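Local atomic coordinates of proteasome activator protein PA26 (Trypanosoma brucei, PDB entry 1YAR), a protein that activates the 20S proteasome, probably by docking onto its end as an 11S-type regulator and opening the gated entrance to substrates. Residues A36-L39 against Q40-G44; L126-T130 against L131-E135. All coordinates share one frame; numbering follows the deposited sequence.

Contact 1 (A36-L39 against Q40-G44)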
loop_
_atom_site.group_PDB
_atom_site.type_symbol
_atom_site.label_atom_id
_atom_site.label_comp_id
_atom_site.label_asym_id
_atom_site.label_seq_id
_atom_site.Cartn_x
_atom_site.Cartn_y
_atom_site.Cartn_z
ATOM N N ALA O 36 3.688 -38.781 101.219
ATOM C CA ALA O 36 2.821 -38.989 102.372
ATOM C C ALA O 36 3.637 -39.313 103.625
ATOM O O ALA O 36 4.111 -38.394 104.319
ATOM C CB ALA O 36 1.801 -40.098 102.071
ATOM N N GLY O 37 3.814 -40.608 103.892
ATOM C CA GLY O 37 4.483 -41.083 105.106
ATOM C C GLY O 37 5.917 -40.614 105.322
ATOM O O GLY O 37 6.323 -40.361 106.453
ATOM N N THR O 38 6.696 -40.508 104.247
ATOM C CA THR O 38 8.109 -40.096 104.368
ATOM C C THR O 38 8.243 -38.683 104.922
ATOM O O THR O 38 8.940 -38.473 105.902
ATOM C CB THR O 38 8.817 -40.211 103.027
ATOM O OG1 THR O 38 8.800 -41.585 102.622
ATOM C CG2 THR O 38 10.332 -39.893 103.164
ATOM N N LEU O 39 7.563 -37.729 104.304
ATOM C CA LEU O 39 7.602 -36.342 104.781
ATOM C C LEU O 39 7.060 -36.185 106.203
ATOM O O LEU O 39 7.582 -35.384 107.004
ATOM C CB LEU O 39 6.890 -35.414 103.801
ATOM C CG LEU O 39 7.663 -35.256 102.475
ATOM C CD1 LEU O 39 6.758 -34.692 101.393
ATOM C CD2 LEU O 39 8.888 -34.373 102.673
ATOM N N GLN O 40 5.999 -36.943 106.504
ATOM C CA GLN O 40 5.470 -37.015 107.870
ATOM C C GLN O 40 6.512 -37.557 108.869
ATOM O O GLN O 40 6.657 -36.994 109.944
ATOM C CB GLN O 40 4.183 -37.843 107.911
ATOM C CG GLN O 40 2.997 -37.218 107.186
ATOM C CD GLN O 40 1.838 -38.211 107.008
ATOM O OE1 GLN O 40 1.704 -39.153 107.800
ATOM N NE2 GLN O 40 1.021 -38.017 105.959
ATOM N N GLU O 41 7.247 -38.616 108.517
ATOM C CA GLU O 41 8.283 -39.154 109.418
ATOM C C GLU O 41 9.425 -38.141 109.594
ATOM O O GLU O 41 9.901 -37.908 110.711
ATOM C CB GLU O 41 8.793 -40.522 108.947
ATOM C CG GLU O 41 10.031 -41.079 109.670
ATOM C CD GLU O 41 9.815 -41.415 111.158
ATOM O OE1 GLU O 41 8.654 -41.394 111.643
ATOM O OE2 GLU O 41 10.819 -41.706 111.857
ATOM N N ILE O 42 9.843 -37.520 108.489
ATOM C CA ILE O 42 10.867 -36.466 108.556
ATOM C C ILE O 42 10.461 -35.353 109.530
ATOM O O ILE O 42 11.268 -34.947 110.379
ATOM C CB ILE O 42 11.206 -35.907 107.151
ATOM C CG1 ILE O 42 11.855 -36.993 106.271
ATOM C CG2 ILE O 42 12.169 -34.748 107.275
ATOM C CD1 ILE O 42 11.963 -36.576 104.784
ATOM N N GLU O 43 9.213 -34.899 109.397
ATOM C CA GLU O 43 8.586 -33.914 110.290
ATOM C C GLU O 43 8.619 -34.356 111.758
ATOM O O GLU O 43 8.874 -33.549 112.652
ATOM C CB GLU O 43 7.136 -33.662 109.851
ATOM C CG GLU O 43 6.561 -32.325 110.289
ATOM C CD GLU O 43 5.036 -32.301 110.327
ATOM O OE1 GLU O 43 4.388 -33.216 109.766
ATOM O OE2 GLU O 43 4.476 -31.356 110.926
ATOM N N GLY O 44 8.361 -35.640 111.989
ATOM C CA GLY O 44 8.420 -36.244 113.329
ATOM C C GLY O 44 9.816 -36.171 113.929
ATOM O O GLY O 44 9.989 -35.812 115.099
#

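Contact 2 (L126-T130 against L131-E135)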
loop_
_atom_site.group_PDB
_atom_site.type_symbol
_atom_site.label_atom_id
_atom_site.label_comp_id
_atom_site.label_asym_id
_atom_site.label_seq_id
_atom_site.Cartn_x
_atom_site.Cartn_y
_atom_site.Cartn_z
ATOM N N LEU O 126 20.422 -36.281 95.681
ATOM C CA LEU O 126 19.737 -36.747 96.890
ATOM C C LEU O 126 20.551 -37.812 97.625
ATOM O O LEU O 126 20.768 -37.705 98.833
ATOM C CB LEU O 126 18.325 -37.253 96.563
ATOM C CG LEU O 126 17.574 -38.048 97.641
ATOM C CD1 LEU O 126 17.253 -37.158 98.826
ATOM C CD2 LEU O 126 16.287 -38.629 97.059
ATOM N N GLU O 127 21.006 -38.832 96.901
ATOM C CA GLU O 127 21.689 -39.967 97.530
ATOM C C GLU O 127 23.092 -39.664 98.010
ATOM O O GLU O 127 23.486 -40.093 99.103
ATOM C CB GLU O 127 21.750 -41.157 96.566
ATOM C CG GLU O 127 20.401 -41.740 96.209
ATOM C CD GLU O 127 20.555 -43.069 95.495
ATOM O OE1 GLU O 127 21.472 -43.819 95.859
ATOM O OE2 GLU O 127 19.786 -43.367 94.569
ATOM N N ILE O 128 23.848 -38.936 97.191
ATOM C CA ILE O 128 25.255 -38.677 97.476
ATOM C C ILE O 128 25.424 -37.446 98.377
ATOM O O ILE O 128 26.132 -37.492 99.389
ATOM C CB ILE O 128 26.060 -38.503 96.156
ATOM C CG1 ILE O 128 25.924 -39.728 95.230
ATOM C CG2 ILE O 128 27.522 -38.151 96.439
ATOM C CD1 ILE O 128 26.103 -41.076 95.886
ATOM N N LYS O 129 24.775 -36.350 98.009
ATOM C CA LYS O 129 24.972 -35.109 98.726
ATOM C C LYS O 129 24.021 -34.948 99.909
ATOM O O LYS O 129 24.484 -34.788 101.031
ATOM C CB LYS O 129 24.888 -33.910 97.787
ATOM C CG LYS O 129 25.956 -33.910 96.711
ATOM C CD LYS O 129 25.763 -32.710 95.799
ATOM C CE LYS O 129 26.885 -32.568 94.771
ATOM N NZ LYS O 129 26.569 -31.432 93.822
ATOM N N THR O 130 22.709 -34.991 99.665
ATOM C CA THR O 130 21.721 -34.727 100.722
ATOM C C THR O 130 21.813 -35.766 101.856
ATOM O O THR O 130 21.758 -35.396 103.040
ATOM C CB THR O 130 20.297 -34.708 100.141
ATOM O OG1 THR O 130 20.276 -33.927 98.941
ATOM C CG2 THR O 130 19.315 -33.983 101.070
ATOM N N LEU O 131 21.943 -37.046 101.483
ATOM C CA LEU O 131 21.986 -38.138 102.461
ATOM C C LEU O 131 23.400 -38.439 102.924
ATOM O O LEU O 131 23.584 -39.191 103.886
ATOM C CB LEU O 131 21.333 -39.408 101.898
ATOM C CG LEU O 131 19.836 -39.311 101.555
ATOM C CD1 LEU O 131 19.390 -40.629 100.939
ATOM C CD2 LEU O 131 18.953 -38.907 102.770
ATOM N N GLY O 132 24.396 -37.915 102.210
ATOM C CA GLY O 132 25.802 -38.132 102.551
ATOM C C GLY O 132 26.188 -39.607 102.655
ATOM O O GLY O 132 26.830 -40.026 103.612
ATOM N N SER O 133 25.816 -40.390 101.655
ATOM C CA SER O 133 25.877 -41.852 101.752
ATOM C C SER O 133 27.233 -42.428 101.386
ATOM O O SER O 133 27.524 -43.574 101.705
ATOM C CB SER O 133 24.825 -42.469 100.849
ATOM O OG SER O 133 25.039 -42.079 99.504
ATOM N N GLY O 134 28.063 -41.628 100.719
ATOM C CA GLY O 134 29.347 -42.105 100.262
ATOM C C GLY O 134 30.363 -42.210 101.373
ATOM O O GLY O 134 30.221 -41.598 102.429
ATOM N N GLU O 135 31.383 -43.014 101.120
ATOM C CA GLU O 135 32.503 -43.221 102.024
ATOM C C GLU O 135 33.386 -41.968 102.141
ATOM O O GLU O 135 33.971 -41.716 103.193
ATOM C CB GLU O 135 33.295 -44.421 101.489
ATOM C CG GLU O 135 34.684 -44.686 102.054
ATOM C CD GLU O 135 35.399 -45.797 101.273
ATOM O OE1 GLU O 135 34.766 -46.390 100.358
ATOM O OE2 GLU O 135 36.599 -46.059 101.547
HETATM O O HOH W 1 28.451 -38.885 99.867
#

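Contact 1 (A36-L39 against Q40-G44)
Gln40 folds back along the helix over the carbonyl of Ala36, one turn earlier, an example of an exposed side chain that probably screens part of a backbone acceptor from solvent. Its CG lies beside the backbone N (chi1 -67°), and CG comes within 3.3 Å of Ala36 O. The same oxygen takes the Gln40 backbone N-H at 3.2 Å, with the donor in the carbonyl plane. The bond from CA to CB of Leu39 points away from the following turn, although Leu39 CB lies 3.2 Å from Gln40 N. Its carbonyl O accepts the backbone N-H of Glu43 at 2.9 Å, and its CD2 meets Ile42 CD1 loosely, at 4.3 Å. These backbone bonds belong to the i to i+4 ladder of an alpha helix, which opens into a wider, pi-type turn at 36-38; it is part of the long helix 24-57 of an all-helical bundle. On the buried side, Ile42 lies similarly against Thr38: CG1 is 3.3 Å from Thr38 O, which accepts the Ile42 backbone N-H in a nearly straight bond of 2.9 Å, and CD1 reaches Thr38 CG2 at 4.0 Å, the two side chains crossing at a slant. Leu39 and Ile42 both lean on helix 183-226, Leu39 at Ser208 and Arg212, Ile42 at Thr204 and Leu207, while Ile42 also reaches Leu83 of helix 71-99. On the flank, Glu41 turns its carboxylate to a salt bridge with Arg79.

Contact 2 (L126-T130 against L131-E135)
The peptide carbonyl of Glu127 has the hydroxyl of Ser133 above its plane: OG donates to Glu127 O at 2.6 Å from 51° out of that plane, well off the lone-pair directions. The Ser133 backbone N adds a weak bond, so the oxygen has one short bond from the hydroxyl and a weak one from the backbone of the same residue. What places the hydroxyl there is the Ser133 torsion (chi1 59°), which tucks OG between the backbone N and the carbonyl carbon. The preceding carbonyl is met end-on instead, Leu131 N lying 3.0 Å from Leu126 O, a wide i to i+5 bond of the pi type. Leu131 CG also rests 3.3 Å from Leu126 O. Together these features end helix 111-130, where Gly132, the first residue to leave helical angles, has positive phi (55°). Its CA makes a C-H···O contact with Ile128 O, and a water, 2.7 Å from that oxygen, links it to the Gly134 backbone N. Leu126, Thr130 and Leu131 face Leu207 of helix 183-226, Tyr88 of helix 71-99 packs against Glu127 and Ser133, and Pro143 of a second subunit touches Ile128.

Overall arrangement
The two contacts show how backbone carbonyls are satisfied at different places in a helix: in contact 1 by backbone N-H groups, at the helix end of contact 2 with a hydroxyl and a water sharing that role. Contact 1 lies within helix 24-57, where regular bonding continues and the surface divides into a buried and an exposed flank; no other chain touches it. Contact 2 is more deeply buried and closes helix 111-130, where the regular pattern gives way to wide or weak bonds, close to a neighbouring subunit. Their centres lie about 19 Å apart and they do not touch, yet both pack against helices 71-99 and 183-226, with Leu207 meeting side chains of each.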